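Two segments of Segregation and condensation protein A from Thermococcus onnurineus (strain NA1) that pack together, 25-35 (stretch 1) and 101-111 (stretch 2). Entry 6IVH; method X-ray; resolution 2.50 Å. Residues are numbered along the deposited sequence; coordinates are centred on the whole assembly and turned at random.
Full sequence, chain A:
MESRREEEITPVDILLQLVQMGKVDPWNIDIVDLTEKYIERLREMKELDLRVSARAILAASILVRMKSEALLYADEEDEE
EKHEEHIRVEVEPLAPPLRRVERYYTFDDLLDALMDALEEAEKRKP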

# COMPACT_ATOMS: atom_id res chain seq x y z
N ASP A 25 0.48 2.48 12.28
CA ASP A 25 1.52 3.24 12.96
C ASP A 25 2.60 3.62 11.97
O ASP A 25 3.24 2.72 11.39
CB ASP A 25 2.11 2.44 14.11
CG ASP A 25 3.18 3.22 14.86
OD1 ASP A 25 3.16 4.46 14.78
OD2 ASP A 25 4.02 2.60 15.55
N PRO A 26 2.84 4.91 11.73
CA PRO A 26 3.81 5.30 10.70
C PRO A 26 5.22 4.78 10.95
O PRO A 26 5.99 4.63 9.99
CB PRO A 26 3.77 6.83 10.73
CG PRO A 26 2.47 7.17 11.38
CD PRO A 26 2.18 6.07 12.35
N TRP A 27 5.58 4.50 12.20
CA TRP A 27 6.93 4.04 12.49
C TRP A 27 7.07 2.52 12.44
O TRP A 27 8.16 2.03 12.11
CB TRP A 27 7.40 4.58 13.84
CG TRP A 27 7.56 6.08 13.89
CD1 TRP A 27 6.84 6.96 14.64
CD2 TRP A 27 8.51 6.87 13.15
NE1 TRP A 27 7.27 8.25 14.42
CE2 TRP A 27 8.29 8.22 13.50
CE3 TRP A 27 9.51 6.58 12.22
CZ2 TRP A 27 9.04 9.27 12.97
CZ3 TRP A 27 10.25 7.62 11.68
CH2 TRP A 27 10.01 8.95 12.06
N ASN A 28 6.02 1.76 12.76
CA ASN A 28 6.05 0.31 12.55
C ASN A 28 4.80 -0.12 11.78
O ASN A 28 3.71 -0.35 12.32
CB ASN A 28 6.28 -0.47 13.88
CG ASN A 28 5.02 -0.66 14.73
OD1 ASN A 28 4.10 0.15 14.73
ND2 ASN A 28 5.00 -1.76 15.49
N ILE A 29 4.94 -0.20 10.46
CA ILE A 29 3.86 -0.65 9.59
C ILE A 29 4.01 -2.14 9.36
O ILE A 29 5.11 -2.62 9.04
CB ILE A 29 3.88 0.12 8.25
CG1 ILE A 29 3.88 1.63 8.49
CG2 ILE A 29 2.69 -0.29 7.40
CD1 ILE A 29 3.83 2.43 7.21
N ASP A 30 2.92 -2.88 9.52
CA ASP A 30 2.90 -4.31 9.20
C ASP A 30 2.39 -4.46 7.77
O ASP A 30 1.20 -4.24 7.51
CB ASP A 30 2.03 -5.07 10.19
CG ASP A 30 2.24 -6.58 10.13
OD1 ASP A 30 2.66 -7.08 9.06
OD2 ASP A 30 2.00 -7.26 11.15
N ILE A 31 3.29 -4.84 6.85
CA ILE A 31 2.93 -4.87 5.44
C ILE A 31 1.85 -5.91 5.17
O ILE A 31 1.07 -5.78 4.22
CB ILE A 31 4.19 -5.13 4.57
CG1 ILE A 31 3.88 -4.90 3.09
CG2 ILE A 31 4.71 -6.54 4.78
CD1 ILE A 31 3.42 -3.50 2.78
N VAL A 32 1.77 -6.95 6.00
CA VAL A 32 0.70 -7.94 5.86
C VAL A 32 -0.62 -7.33 6.32
O VAL A 32 -1.65 -7.47 5.65
CB VAL A 32 1.04 -9.22 6.65
CG1 VAL A 32 -0.10 -10.21 6.57
CG2 VAL A 32 2.33 -9.83 6.12
N ASP A 33 -0.61 -6.65 7.46
CA ASP A 33 -1.83 -6.02 7.95
C ASP A 33 -2.18 -4.77 7.15
O ASP A 33 -3.36 -4.43 7.01
CB ASP A 33 -1.68 -5.67 9.43
CG ASP A 33 -1.36 -6.88 10.28
OD1 ASP A 33 -1.65 -8.01 9.84
OD2 ASP A 33 -0.82 -6.70 11.40
N LEU A 34 -1.18 -4.08 6.60
CA LEU A 34 -1.43 -2.87 5.82
C LEU A 34 -2.09 -3.19 4.49
O LEU A 34 -2.88 -2.38 3.98
CB LEU A 34 -0.12 -2.11 5.60
CG LEU A 34 -0.12 -0.75 4.88
CD1 LEU A 34 -0.06 -0.89 3.36
CD2 LEU A 34 -1.32 0.08 5.30
N THR A 35 -1.79 -4.35 3.90
CA THR A 35 -2.26 -4.65 2.56
C THR A 35 -3.79 -4.71 2.50
O THR A 35 -4.41 -4.11 1.62
CB THR A 35 -1.65 -5.97 2.07
OG1 THR A 35 -0.22 -5.85 2.06
CG2 THR A 35 -2.13 -6.29 0.66
N VAL A 101 13.68 -8.84 1.76
CA VAL A 101 12.25 -8.86 2.05
C VAL A 101 12.04 -8.48 3.51
O VAL A 101 12.48 -9.19 4.42
CB VAL A 101 11.64 -10.23 1.74
CG1 VAL A 101 10.27 -10.35 2.38
CG2 VAL A 101 11.54 -10.44 0.24
N GLU A 102 11.38 -7.35 3.73
CA GLU A 102 11.07 -6.85 5.07
C GLU A 102 9.59 -7.06 5.36
O GLU A 102 8.75 -7.01 4.46
CB GLU A 102 11.43 -5.36 5.20
CG GLU A 102 12.70 -4.94 4.45
CD GLU A 102 13.92 -4.82 5.36
OE1 GLU A 102 14.80 -3.99 5.06
OE2 GLU A 102 14.00 -5.58 6.35
N ARG A 103 9.28 -7.29 6.64
CA ARG A 103 7.89 -7.34 7.08
C ARG A 103 7.41 -6.03 7.68
O ARG A 103 6.24 -5.67 7.48
CB ARG A 103 7.70 -8.47 8.11
CG ARG A 103 6.41 -8.36 8.91
CD ARG A 103 5.61 -9.64 8.90
NE ARG A 103 4.25 -9.39 9.37
CZ ARG A 103 3.41 -10.35 9.74
NH1 ARG A 103 3.78 -11.62 9.70
NH2 ARG A 103 2.19 -10.03 10.16
N TYR A 104 8.27 -5.29 8.37
CA TYR A 104 7.90 -4.03 9.00
C TYR A 104 8.62 -2.88 8.31
O TYR A 104 9.83 -2.94 8.08
CB TYR A 104 8.22 -4.06 10.49
CG TYR A 104 7.42 -5.09 11.26
CD1 TYR A 104 6.18 -4.78 11.80
CD2 TYR A 104 7.91 -6.38 11.43
CE1 TYR A 104 5.45 -5.73 12.49
CE2 TYR A 104 7.18 -7.33 12.12
CZ TYR A 104 5.95 -7.00 12.64
OH TYR A 104 5.23 -7.95 13.33
N TYR A 105 7.86 -1.83 7.98
CA TYR A 105 8.38 -0.65 7.29
C TYR A 105 8.04 0.61 8.08
O TYR A 105 7.11 0.63 8.89
CB TYR A 105 7.81 -0.52 5.87
CG TYR A 105 8.33 -1.51 4.86
CD1 TYR A 105 9.21 -1.11 3.86
CD2 TYR A 105 7.93 -2.84 4.89
CE1 TYR A 105 9.68 -2.02 2.93
CE2 TYR A 105 8.40 -3.75 3.97
CZ TYR A 105 9.27 -3.33 2.99
OH TYR A 105 9.74 -4.24 2.07
N THR A 106 8.80 1.66 7.81
CA THR A 106 8.36 3.00 8.16
C THR A 106 7.59 3.59 6.98
O THR A 106 7.61 3.06 5.87
CB THR A 106 9.55 3.89 8.53
OG1 THR A 106 10.45 3.99 7.42
CG2 THR A 106 10.29 3.32 9.73
N PHE A 107 6.90 4.70 7.23
CA PHE A 107 6.03 5.25 6.20
C PHE A 107 6.84 5.78 5.02
O PHE A 107 6.48 5.54 3.86
CB PHE A 107 5.14 6.35 6.77
CG PHE A 107 4.06 6.80 5.83
CD1 PHE A 107 4.11 8.05 5.24
CD2 PHE A 107 3.00 5.95 5.52
CE1 PHE A 107 3.12 8.45 4.36
CE2 PHE A 107 2.01 6.36 4.65
CZ PHE A 107 2.07 7.61 4.07
N ASP A 108 7.94 6.49 5.28
CA ASP A 108 8.78 6.97 4.19
C ASP A 108 9.45 5.82 3.45
O ASP A 108 9.63 5.89 2.23
CB ASP A 108 9.82 7.95 4.72
CG ASP A 108 9.20 9.20 5.32
OD1 ASP A 108 8.70 10.05 4.54
OD2 ASP A 108 9.21 9.34 6.56
N ASP A 109 9.83 4.76 4.17
CA ASP A 109 10.44 3.60 3.51
C ASP A 109 9.44 2.88 2.62
O ASP A 109 9.78 2.50 1.49
CB ASP A 109 11.02 2.65 4.55
CG ASP A 109 12.39 3.08 5.04
OD1 ASP A 109 13.18 3.60 4.22
OD2 ASP A 109 12.68 2.89 6.24
N LEU A 110 8.21 2.68 3.10
CA LEU A 110 7.19 2.03 2.29
C LEU A 110 6.84 2.89 1.08
O LEU A 110 6.64 2.37 -0.03
CB LEU A 110 5.95 1.74 3.14
CG LEU A 110 5.01 0.59 2.76
CD1 LEU A 110 4.04 0.31 3.89
CD2 LEU A 110 4.23 0.88 1.49
N LEU A 111 6.76 4.21 1.27
CA LEU A 111 6.51 5.12 0.17
C LEU A 111 7.56 4.97 -0.93
O LEU A 111 7.22 4.92 -2.12
CB LEU A 111 6.47 6.56 0.69
CG LEU A 111 5.13 7.24 0.98
CD1 LEU A 111 4.48 7.78 -0.26
CD2 LEU A 111 4.19 6.27 1.68

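The two stretches run antiparallel, burying 709 Å² between them. Contact begins at Pro 26, whose O accepts a weak hydrogen bond from Phe 107 N (2.9 Å, 129°); its CB lies 4.2 Å from Phe 107 CB. Trp 27 points away at CB, yet its ring swings back until its edge meets Thr 106, CE3 to CG2 at 4.2 Å.

Ile 29 is the hydrogen-bonded partner of Tyr 105: Ile 29 N reaches Tyr 105 O at 2.8 Å (163°), and Tyr 105 N reaches Ile 29 O at 3.1 Å (157°). Its buried aliphatic side chain suits the apolar face it shares with Tyr 105, placing CD1 4.0 Å from Phe 107 CD2 at the ring edge and CG2 3.8 Å from Leu 110 CD1.

Asp 30, on the other face with Tyr 104, does two jobs. OD1 accepts from Arg 103 NE (2.8 Å) and OD2 from Arg 103 NH2 (2.9 Å), a two-pronged salt bridge; OD1 also caps the following helix through Val 32 N (3.2 Å).

Ile 31 N closes the backbone ladder on Arg 103 O (3.1 Å, 173°), while its CD1 lies 4.0 Å from Leu 110 CD1. Val 32 CB covers one guanidinium face, 3.8 Å from Arg 103 NH2. Finally, Leu 34 CD1 approaches Leu 110 CD1 at 4.3 Å, so three aliphatic residues converge on that one methyl.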